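Local atomic coordinates of penicillin-binding protein PbpB (Mycobacterium tuberculosis, PDB entry 6KGU), a protein that builds cross-linked peptidoglycan from lipid intermediates for the mycobacterial cell wall and is blocked by beta-lactam antibiotics such as aztreonam. Residues 156-161 against 191-196; 218-223 against 512-517; 404-409 against 431-436; 469-474 against 502-507. All coordinates share one frame; numbering follows the deposited sequence.

Contact 1 of 4, residues 156-161 against 191-196; sequences DAVLAG and STVVLT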
# COMPACT_ATOMS: atom_id res chain seq x y z
N ASP A 156 7.42 21.72 9.58
CA ASP A 156 7.85 23.10 9.39
C ASP A 156 8.86 23.54 10.45
O ASP A 156 9.83 24.23 10.13
CB ASP A 156 6.63 24.02 9.41
CG ASP A 156 6.98 25.45 9.06
OD1 ASP A 156 7.44 25.69 7.91
OD2 ASP A 156 6.78 26.32 9.93
N ALA A 157 8.66 23.14 11.70
CA ALA A 157 9.59 23.53 12.76
C ALA A 157 10.99 23.02 12.47
O ALA A 157 11.98 23.74 12.66
CB ALA A 157 9.11 23.03 14.12
N VAL A 158 11.10 21.78 11.97
CA VAL A 158 12.41 21.25 11.58
C VAL A 158 12.96 22.01 10.38
O VAL A 158 14.16 22.33 10.33
CB VAL A 158 12.29 19.74 11.28
CG1 VAL A 158 13.62 19.18 10.82
CG2 VAL A 158 11.80 18.98 12.52
N LEU A 159 12.11 22.30 9.40
CA LEU A 159 12.56 22.95 8.17
C LEU A 159 12.77 24.46 8.35
O LEU A 159 13.64 25.04 7.69
CB LEU A 159 11.54 22.69 7.05
CG LEU A 159 11.44 21.24 6.54
CD1 LEU A 159 10.13 21.01 5.77
CD2 LEU A 159 12.67 20.90 5.67
N ALA A 160 11.96 25.11 9.19
CA ALA A 160 12.01 26.56 9.30
C ALA A 160 13.13 27.05 10.21
O ALA A 160 13.60 28.18 10.04
CB ALA A 160 10.69 27.11 9.83
N GLY A 161 13.54 26.25 11.18
CA GLY A 161 14.48 26.76 12.17
C GLY A 161 13.87 27.88 13.00
O GLY A 161 12.65 28.01 13.15
N SER A 191 16.96 22.55 9.33
CA SER A 191 17.65 21.33 8.97
C SER A 191 17.07 20.76 7.68
O SER A 191 15.95 21.09 7.27
CB SER A 191 17.55 20.30 10.10
OG SER A 191 18.18 20.78 11.27
N THR A 192 17.85 19.90 7.03
CA THR A 192 17.41 19.24 5.81
C THR A 192 16.79 17.88 6.13
O THR A 192 17.33 17.13 6.95
CB THR A 192 18.59 19.08 4.84
OG1 THR A 192 18.84 20.34 4.21
CG2 THR A 192 18.27 18.04 3.76
N VAL A 193 15.66 17.59 5.50
CA VAL A 193 14.88 16.38 5.75
C VAL A 193 15.15 15.39 4.61
O VAL A 193 14.84 15.67 3.45
CB VAL A 193 13.38 16.70 5.89
CG1 VAL A 193 12.54 15.43 5.84
CG2 VAL A 193 13.11 17.47 7.20
N VAL A 194 15.71 14.23 4.94
CA VAL A 194 16.03 13.18 3.97
C VAL A 194 14.92 12.14 3.99
O VAL A 194 14.69 11.49 5.02
CB VAL A 194 17.39 12.53 4.28
CG1 VAL A 194 17.73 11.47 3.22
CG2 VAL A 194 18.52 13.59 4.41
N LEU A 195 14.22 11.96 2.87
CA LEU A 195 13.13 11.00 2.79
C LEU A 195 13.66 9.61 2.40
O LEU A 195 14.74 9.47 1.84
CB LEU A 195 12.07 11.45 1.78
CG LEU A 195 11.51 12.86 2.04
CD1 LEU A 195 10.49 13.25 1.00
CD2 LEU A 195 10.90 12.93 3.44
N THR A 196 12.85 8.59 2.69
CA THR A 196 13.12 7.25 2.17
C THR A 196 12.82 7.13 0.68
O THR A 196 13.24 6.13 0.07
CB THR A 196 12.31 6.21 2.94
OG1 THR A 196 10.91 6.53 2.85
CG2 THR A 196 12.71 6.19 4.41

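Contact 2 of 4, residues 218-223 against 512-517; sequences AHNVSA and GIMLDN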
# COMPACT_ATOMS: atom_id res chain seq x y z
N ALA A 218 -10.93 4.78 -13.82
CA ALA A 218 -11.15 4.90 -12.38
C ALA A 218 -11.26 6.37 -11.96
O ALA A 218 -10.69 7.26 -12.59
CB ALA A 218 -10.01 4.22 -11.62
N HIS A 219 -11.99 6.60 -10.87
CA HIS A 219 -12.08 7.94 -10.29
C HIS A 219 -10.75 8.39 -9.69
O HIS A 219 -10.48 9.59 -9.60
CB HIS A 219 -13.13 8.01 -9.17
CG HIS A 219 -14.54 7.92 -9.64
ND1 HIS A 219 -15.59 7.62 -8.78
CD2 HIS A 219 -15.10 8.11 -10.86
CE1 HIS A 219 -16.72 7.61 -9.46
NE2 HIS A 219 -16.45 7.91 -10.72
N ASN A 220 -9.96 7.45 -9.19
CA ASN A 220 -8.62 7.78 -8.71
C ASN A 220 -7.83 6.50 -8.55
O ASN A 220 -8.40 5.41 -8.51
CB ASN A 220 -8.67 8.59 -7.40
CG ASN A 220 -9.64 8.02 -6.41
OD1 ASN A 220 -10.80 8.47 -6.30
ND2 ASN A 220 -9.19 7.03 -5.66
N VAL A 221 -6.51 6.63 -8.51
CA VAL A 221 -5.59 5.50 -8.42
C VAL A 221 -4.48 5.90 -7.46
O VAL A 221 -4.08 7.07 -7.41
CB VAL A 221 -5.01 5.11 -9.82
CG1 VAL A 221 -3.92 3.97 -9.73
CG2 VAL A 221 -6.11 4.66 -10.76
N SER A 222 -3.99 4.94 -6.69
CA SER A 222 -2.83 5.21 -5.85
C SER A 222 -2.02 3.93 -5.74
O SER A 222 -2.51 2.84 -6.01
CB SER A 222 -3.25 5.74 -4.48
OG SER A 222 -4.11 4.81 -3.88
N ALA A 223 -0.75 4.09 -5.36
CA ALA A 223 0.19 2.99 -5.31
C ALA A 223 1.27 3.31 -4.29
O ALA A 223 1.66 4.47 -4.11
CB ALA A 223 0.83 2.69 -6.69
N GLY A 512 1.63 -2.10 -3.37
CA GLY A 512 0.18 -2.06 -3.15
C GLY A 512 -0.47 -1.03 -4.05
O GLY A 512 0.04 0.08 -4.21
N ILE A 513 -1.62 -1.39 -4.62
CA ILE A 513 -2.32 -0.57 -5.61
C ILE A 513 -3.80 -0.57 -5.27
O ILE A 513 -4.36 -1.59 -4.86
CB ILE A 513 -2.12 -1.12 -7.05
CG1 ILE A 513 -0.65 -1.06 -7.48
CG2 ILE A 513 -2.99 -0.37 -8.09
CD1 ILE A 513 -0.35 -2.05 -8.59
N MET A 514 -4.47 0.57 -5.47
CA MET A 514 -5.92 0.61 -5.39
C MET A 514 -6.46 1.50 -6.50
O MET A 514 -5.90 2.54 -6.82
CB MET A 514 -6.40 1.10 -4.01
CG MET A 514 -7.92 1.06 -3.87
SD MET A 514 -8.75 2.54 -4.52
CE MET A 514 -8.51 3.64 -3.13
N LEU A 515 -7.56 1.04 -7.11
CA LEU A 515 -8.29 1.77 -8.15
C LEU A 515 -9.72 1.99 -7.68
O LEU A 515 -10.40 1.04 -7.29
CB LEU A 515 -8.34 1.00 -9.46
CG LEU A 515 -7.05 0.96 -10.28
CD1 LEU A 515 -6.16 -0.04 -9.65
CD2 LEU A 515 -7.33 0.58 -11.73
N ASP A 516 -10.18 3.24 -7.75
CA ASP A 516 -11.53 3.58 -7.32
C ASP A 516 -12.46 3.44 -8.51
O ASP A 516 -12.50 4.30 -9.39
CB ASP A 516 -11.58 4.99 -6.73
CG ASP A 516 -12.98 5.39 -6.26
OD1 ASP A 516 -13.95 4.65 -6.53
OD2 ASP A 516 -13.11 6.44 -5.62
N ASN A 517 -13.20 2.33 -8.53
CA ASN A 517 -14.23 2.05 -9.53
C ASN A 517 -13.80 2.20 -10.99
O ASN A 517 -14.38 3.00 -11.73
CB ASN A 517 -15.46 2.89 -9.25
CG ASN A 517 -16.66 2.42 -10.05
OD1 ASN A 517 -16.89 1.21 -10.19
ND2 ASN A 517 -17.42 3.35 -10.59

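Contact 3 of 4, residues 404-409 against 431-436; sequences GVRVPP and IRVVSA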
# COMPACT_ATOMS: atom_id res chain seq x y z
N GLY A 404 8.03 -12.87 7.93
CA GLY A 404 7.09 -12.87 9.04
C GLY A 404 7.22 -11.70 9.99
O GLY A 404 6.42 -11.60 10.92
N VAL A 405 8.20 -10.82 9.80
CA VAL A 405 8.44 -9.73 10.74
C VAL A 405 7.96 -8.43 10.10
O VAL A 405 8.57 -7.93 9.15
CB VAL A 405 9.91 -9.64 11.15
CG1 VAL A 405 10.11 -8.43 12.03
CG2 VAL A 405 10.33 -10.92 11.87
N ARG A 406 6.88 -7.88 10.65
CA ARG A 406 6.35 -6.61 10.15
C ARG A 406 7.21 -5.47 10.67
O ARG A 406 7.50 -5.41 11.87
CB ARG A 406 4.91 -6.43 10.60
CG ARG A 406 4.20 -5.24 9.94
CD ARG A 406 2.70 -5.35 10.15
NE ARG A 406 2.29 -5.24 11.55
CZ ARG A 406 2.17 -4.10 12.22
NH1 ARG A 406 2.45 -2.94 11.64
NH2 ARG A 406 1.76 -4.11 13.48
N VAL A 407 7.62 -4.59 9.77
CA VAL A 407 8.36 -3.39 10.15
C VAL A 407 7.51 -2.19 9.73
O VAL A 407 7.35 -1.93 8.53
CB VAL A 407 9.76 -3.36 9.50
CG1 VAL A 407 10.55 -2.11 9.96
CG2 VAL A 407 10.55 -4.64 9.84
N PRO A 408 6.94 -1.45 10.68
CA PRO A 408 6.07 -0.32 10.33
C PRO A 408 6.76 0.62 9.36
O PRO A 408 7.94 0.97 9.54
CB PRO A 408 5.82 0.35 11.69
CG PRO A 408 5.94 -0.79 12.68
CD PRO A 408 7.09 -1.61 12.13
N PRO A 409 6.08 1.01 8.28
CA PRO A 409 6.73 1.82 7.25
C PRO A 409 7.09 3.20 7.76
O PRO A 409 6.40 3.77 8.61
CB PRO A 409 5.68 1.89 6.14
CG PRO A 409 4.39 1.61 6.82
CD PRO A 409 4.69 0.68 7.94
N ILE A 431 7.91 -6.43 14.61
CA ILE A 431 6.70 -7.09 15.09
C ILE A 431 6.60 -8.45 14.41
O ILE A 431 6.30 -8.52 13.21
CB ILE A 431 5.43 -6.26 14.84
CG1 ILE A 431 5.60 -4.86 15.42
CG2 ILE A 431 4.22 -6.98 15.43
CD1 ILE A 431 4.62 -3.86 14.89
N ARG A 432 6.84 -9.52 15.17
CA ARG A 432 6.72 -10.89 14.69
C ARG A 432 5.24 -11.23 14.51
O ARG A 432 4.49 -11.26 15.49
CB ARG A 432 7.41 -11.83 15.68
CG ARG A 432 7.11 -13.34 15.53
CD ARG A 432 7.77 -13.94 14.30
NE ARG A 432 9.22 -13.76 14.27
CZ ARG A 432 9.96 -14.04 13.21
NH1 ARG A 432 9.39 -14.51 12.09
NH2 ARG A 432 11.27 -13.83 13.24
N VAL A 433 4.82 -11.46 13.27
CA VAL A 433 3.44 -11.82 12.95
C VAL A 433 3.28 -13.32 12.77
O VAL A 433 2.36 -13.93 13.32
CB VAL A 433 2.97 -11.07 11.68
CG1 VAL A 433 1.53 -11.46 11.34
CG2 VAL A 433 3.13 -9.55 11.84
N VAL A 434 4.13 -13.93 11.95
CA VAL A 434 4.17 -15.37 11.75
C VAL A 434 5.64 -15.76 11.65
O VAL A 434 6.51 -14.91 11.51
CB VAL A 434 3.42 -15.82 10.47
CG1 VAL A 434 1.94 -15.49 10.57
CG2 VAL A 434 4.07 -15.19 9.23
N SER A 435 5.90 -17.07 11.70
CA SER A 435 7.29 -17.52 11.60
C SER A 435 7.83 -17.29 10.20
O SER A 435 7.09 -17.07 9.23
CB SER A 435 7.41 -19.01 11.97
OG SER A 435 6.86 -19.85 10.95
N ALA A 436 9.17 -17.35 10.08
CA ALA A 436 9.79 -17.27 8.76
C ALA A 436 9.27 -18.38 7.86
O ALA A 436 8.99 -18.15 6.67
CB ALA A 436 11.31 -17.35 8.88

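Contact 4 of 4, residues 469-474 against 502-507; sequences GYQMAG and ATADNP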
# COMPACT_ATOMS: atom_id res chain seq x y z
N GLY A 469 10.03 -15.43 -15.72
CA GLY A 469 11.38 -15.43 -15.20
C GLY A 469 11.51 -15.03 -13.75
O GLY A 469 12.61 -15.13 -13.20
N TYR A 470 10.43 -14.60 -13.10
CA TYR A 470 10.47 -14.16 -11.72
C TYR A 470 9.34 -14.81 -10.94
O TYR A 470 8.24 -15.03 -11.46
CB TYR A 470 10.35 -12.63 -11.62
CG TYR A 470 11.53 -11.88 -12.22
CD1 TYR A 470 12.73 -11.77 -11.54
CD2 TYR A 470 11.43 -11.28 -13.47
CE1 TYR A 470 13.81 -11.10 -12.08
CE2 TYR A 470 12.50 -10.59 -14.02
CZ TYR A 470 13.69 -10.51 -13.32
OH TYR A 470 14.76 -9.84 -13.86
N GLN A 471 9.61 -15.11 -9.66
CA GLN A 471 8.60 -15.65 -8.75
C GLN A 471 7.75 -14.51 -8.16
O GLN A 471 7.77 -14.22 -6.97
CB GLN A 471 9.27 -16.45 -7.63
CG GLN A 471 10.00 -17.71 -8.08
CD GLN A 471 10.36 -18.64 -6.91
OE1 GLN A 471 9.71 -18.62 -5.86
NE2 GLN A 471 11.37 -19.47 -7.11
N MET A 472 6.98 -13.86 -9.03
CA MET A 472 6.05 -12.86 -8.52
C MET A 472 4.96 -13.54 -7.71
O MET A 472 4.60 -14.70 -7.95
CB MET A 472 5.42 -12.05 -9.66
CG MET A 472 6.43 -11.16 -10.45
SD MET A 472 7.41 -10.08 -9.40
CE MET A 472 8.58 -9.45 -10.61
N ALA A 473 4.46 -12.83 -6.70
CA ALA A 473 3.42 -13.34 -5.82
C ALA A 473 2.56 -12.18 -5.36
O ALA A 473 3.09 -11.10 -5.09
CB ALA A 473 4.02 -14.07 -4.60
N GLY A 474 1.25 -12.41 -5.25
CA GLY A 474 0.35 -11.33 -4.90
C GLY A 474 -1.08 -11.80 -4.67
O GLY A 474 -1.36 -13.00 -4.58
N ALA A 502 7.84 -8.69 -4.94
CA ALA A 502 8.89 -9.04 -5.91
C ALA A 502 10.21 -9.32 -5.18
O ALA A 502 10.81 -8.40 -4.62
CB ALA A 502 9.06 -7.92 -6.92
N THR A 503 10.65 -10.57 -5.10
CA THR A 503 9.91 -11.76 -5.51
C THR A 503 9.72 -12.70 -4.32
O THR A 503 10.22 -12.44 -3.23
CB THR A 503 10.67 -12.55 -6.58
OG1 THR A 503 11.91 -12.97 -6.01
CG2 THR A 503 10.94 -11.68 -7.80
N ALA A 504 9.04 -13.82 -4.56
CA ALA A 504 8.75 -14.75 -3.47
C ALA A 504 10.02 -15.38 -2.92
O ALA A 504 10.16 -15.56 -1.70
CB ALA A 504 7.79 -15.84 -3.95
N ASP A 505 10.96 -15.73 -3.80
CA ASP A 505 12.16 -16.39 -3.33
C ASP A 505 13.20 -15.39 -2.83
O ASP A 505 14.05 -15.76 -2.01
CB ASP A 505 12.75 -17.26 -4.43
CG ASP A 505 13.15 -16.44 -5.65
OD1 ASP A 505 12.31 -15.69 -6.20
OD2 ASP A 505 14.32 -16.53 -6.05
N ASN A 506 13.12 -14.14 -3.27
CA ASN A 506 14.00 -13.08 -2.80
C ASN A 506 13.21 -11.77 -2.69
O ASN A 506 13.23 -10.94 -3.60
CB ASN A 506 15.21 -12.92 -3.72
CG ASN A 506 16.22 -11.93 -3.18
OD1 ASN A 506 16.20 -11.59 -2.00
ND2 ASN A 506 17.10 -11.45 -4.04
N PRO A 507 12.50 -11.57 -1.58
CA PRO A 507 11.68 -10.35 -1.44
C PRO A 507 12.54 -9.10 -1.40
O PRO A 507 13.40 -8.94 -0.53
CB PRO A 507 10.92 -10.58 -0.13
CG PRO A 507 10.87 -12.09 0.01
CD PRO A 507 12.23 -12.53 -0.49
O HOH W 1 12.26 -14.77 -8.74

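Contact 1 of 4, residues 156-161 against 191-196
Val158 and Leu159, in the short helix 156-160, close on Ser191 and Val193 where strand 192-195 begins. One methyl, Val193 CG2, serves both helix residues. Val193 CG2 lies 3.8 Å from Leu159 CD2 and 4.0 Å from Val158 CG1. Each of these two side chains crosses Val193 at about a right angle. Val158 CG1 stands anti to the backbone N (chi1 177°) and also passes Ser191 CB at 4.1 Å. The one hydrogen bond across the contact is made by backbone: Ser191 N donates a hydrogen bond to Val158 O at 3.0 Å. It is somewhat bent, 147° at the hydrogen, and the donor sits 17° from the carbonyl plane. Leu159 CD2 lies 3.7 Å from Ser191 O. Gly161 then turns the chain out of the helix with a positive phi.

Further out, Leu159 also packs on Ile21 of strand 21-22, and Asp156 forms a salt bridge with Arg18. The backbone of Val193 bonds to Ser20 and Val22. Strand 192-195 thus runs between strands 21-22 and 412-416 in a mixed sheet, and helix 156-160 covers the start of it. The contact is small, burying 202 Å². One directional backbone bond fixes Ser191 against the helix, the branched apolar side chains add dispersion contact, and no charge pair crosses between the segments.

Contact 2 of 4, residues 218-223 against 512-517
His219 N donates to Asp516 O at 2.8 Å, the shortest of four backbone hydrogen bonds that tie residues 218-223 to 512-517. Next to it, Asp516 N reaches Asn220 O at 2.9 Å and is nearly straight, 171° at the hydrogen. Ser222 and Met514 form a hydrogen-bonded antiparallel pair. Ser222 N meets Met514 O at 3.1 Å, and Met514 N meets Ser222 O at 3.0 Å. The non-hydrogen-bonded pairs Val221-Leu515 and Ala223-Ile513 lie between and beyond these bonds. A CA-H...O contact adds to them, with Val221 CA 3.4 Å from Met514 O.

Here an early strand of the transpeptidase domain, 220-227, pairs with its last strand, 509-516. This neighbouring of first and last strands belongs to the central antiparallel sheet of the penicillin-binding protein and serine beta-lactamase fold. Helices 199-216 and 531-544 cover the face that holds Val221, Ala223, Ile513 and Leu515.

On that face Val221 and Leu515 lie side by side and point the same way. Leu515 CG, anti to its carbonyl carbon (chi1 -74°), comes within 3.8 Å of Val221 CG2. Ala223 CB touches Ile513 CG1 at 4.1 Å. At the exposed end the His219 ring and the Asp516 carboxylate are turned 71° to each other. His219 ND1 stays 4.1 Å from Asp516 OD1, a spacing at which the acid might modestly favour a protonated imidazole.

Contact 3 of 4, residues 404-409 against 431-436
Gly404 O is gripped by two successive backbone N-H groups of the facing segment. Val433 N donates to Gly404 O at 2.8 Å, with 165° at the hydrogen, and lies nearly in line with the C=O bond. Val434 N adds a longer, weak bond to Gly404 O at 3.4 Å. Arg406 and Ile431 form a hydrogen-bonded antiparallel pair: Arg406 N gives to Ile431 O at 2.7 Å, and Ile431 N to Arg406 O at 3.0 Å. Val405 and Arg432 are the non-hydrogen-bonded pair beside it.

Val405 CG2 sits 3.3 Å above the Arg432 guanidinium plane, over its centre. The arginine chain bends at chi2 (71°) and chi3 (57°) before presenting this face. Arg432 NH1 bonds to Val434 O at 3.0 Å, with the oxygen almost in the guanidinium plane, and makes a weak bond to Asp403 O. On the other face of the ribbon, Arg406 and Ile431 run side by side. Ile431 CD1 lies over one face of the Arg406 guanidinium, 3.2 Å from Arg406 NH2. Arg406 NE bonds to Lys347 O, and Arg406 CB rests 3.8 Å from Val433 CG2.

This short two-stranded ribbon joins the chain leaving helix 390-401 to the chain entering helix 436-445, where Ser435 is the N-cap and its OG bonds to Thr438 N. Both arginines give N-H groups to backbone carbonyls and turn a flat face to an aliphatic methyl across the ribbon. No salt bridge crosses between the two segments, so mainly backbone bonds and these methyl-on-guanidinium contacts hold them together, with a few aliphatic contacts.

Contact 4 of 4, residues 469-474 against 502-507
Gln471 CG is anti to the carbonyl carbon (chi1 -65°), and the chain runs on extended, bringing the amide over the side chain of Asp505. Asp505 CG lies between its own backbone N and carbonyl carbon (chi1 61°). The two side chains cross at about a right angle. Their amide and carboxylate planes are stacked, 25° apart, with Gln471 CD 3.6 Å from Asp505 OD1. The amide oxygen, Gln471 OE1, accepts a bond from Gln444 NE2.

Asp505 OD1 receives two hydrogen bonds. Thr503 OG1 donates to Asp505 OD1 at 2.8 Å from above the carboxylate plane. A water donates to Asp505 OD1 at 2.7 Å and itself accepts Gln471 N at 2.8 Å, so it bridges the segments. These two bonds probably help to fix the rotation of the carboxylate and may stabilise its negative charge.

The direct backbone link is Ala504 N to Gln471 O, 2.8 Å. Gln471 is the centre of an inverse gamma turn, closed by a weak Met472 N to Tyr470 O bond. The loop has its own brace, Thr503 N to Asn506 O at 3.0 Å, just after a cis peptide bond between Ala502 and Thr503. Nearby, Met472 SD packs on Ala502 CB at 3.7 Å, and Ala473 CB meets Ala504 CB at 4.2 Å. Met472 and Ala502 both also touch Met542 of helix 531-544.

The turn linking strands 493-502 and 509-516 thus packs against the chain entering strand 473-483. In the transpeptidase fold this is the strand whose start probably carries the K(T/S)G-type motif of the active site.

In the fold
Contacts 2 and 4 belong to the same antiparallel sheet of the transpeptidase domain, with centres 23 Å apart. Contact 3 lies 18 Å from contact 4, centre to centre. Contact 1 is 30 Å from contacts 2 and 3 and 36 Å from contact 4 between centres, but about 7 Å from contact 3 at the nearest atoms, without touching. The chain between the two segments of contact 3 supplies strands 412-416 and 422-424, which extend the sheet of contact 1. None of the four forms the pocket. Bound aztreonam lies about 10 Å from the Asn517 side chain of contact 2 and about 14 Å from that of Ala473 in contact 4. Ser269 is the probable acylated serine.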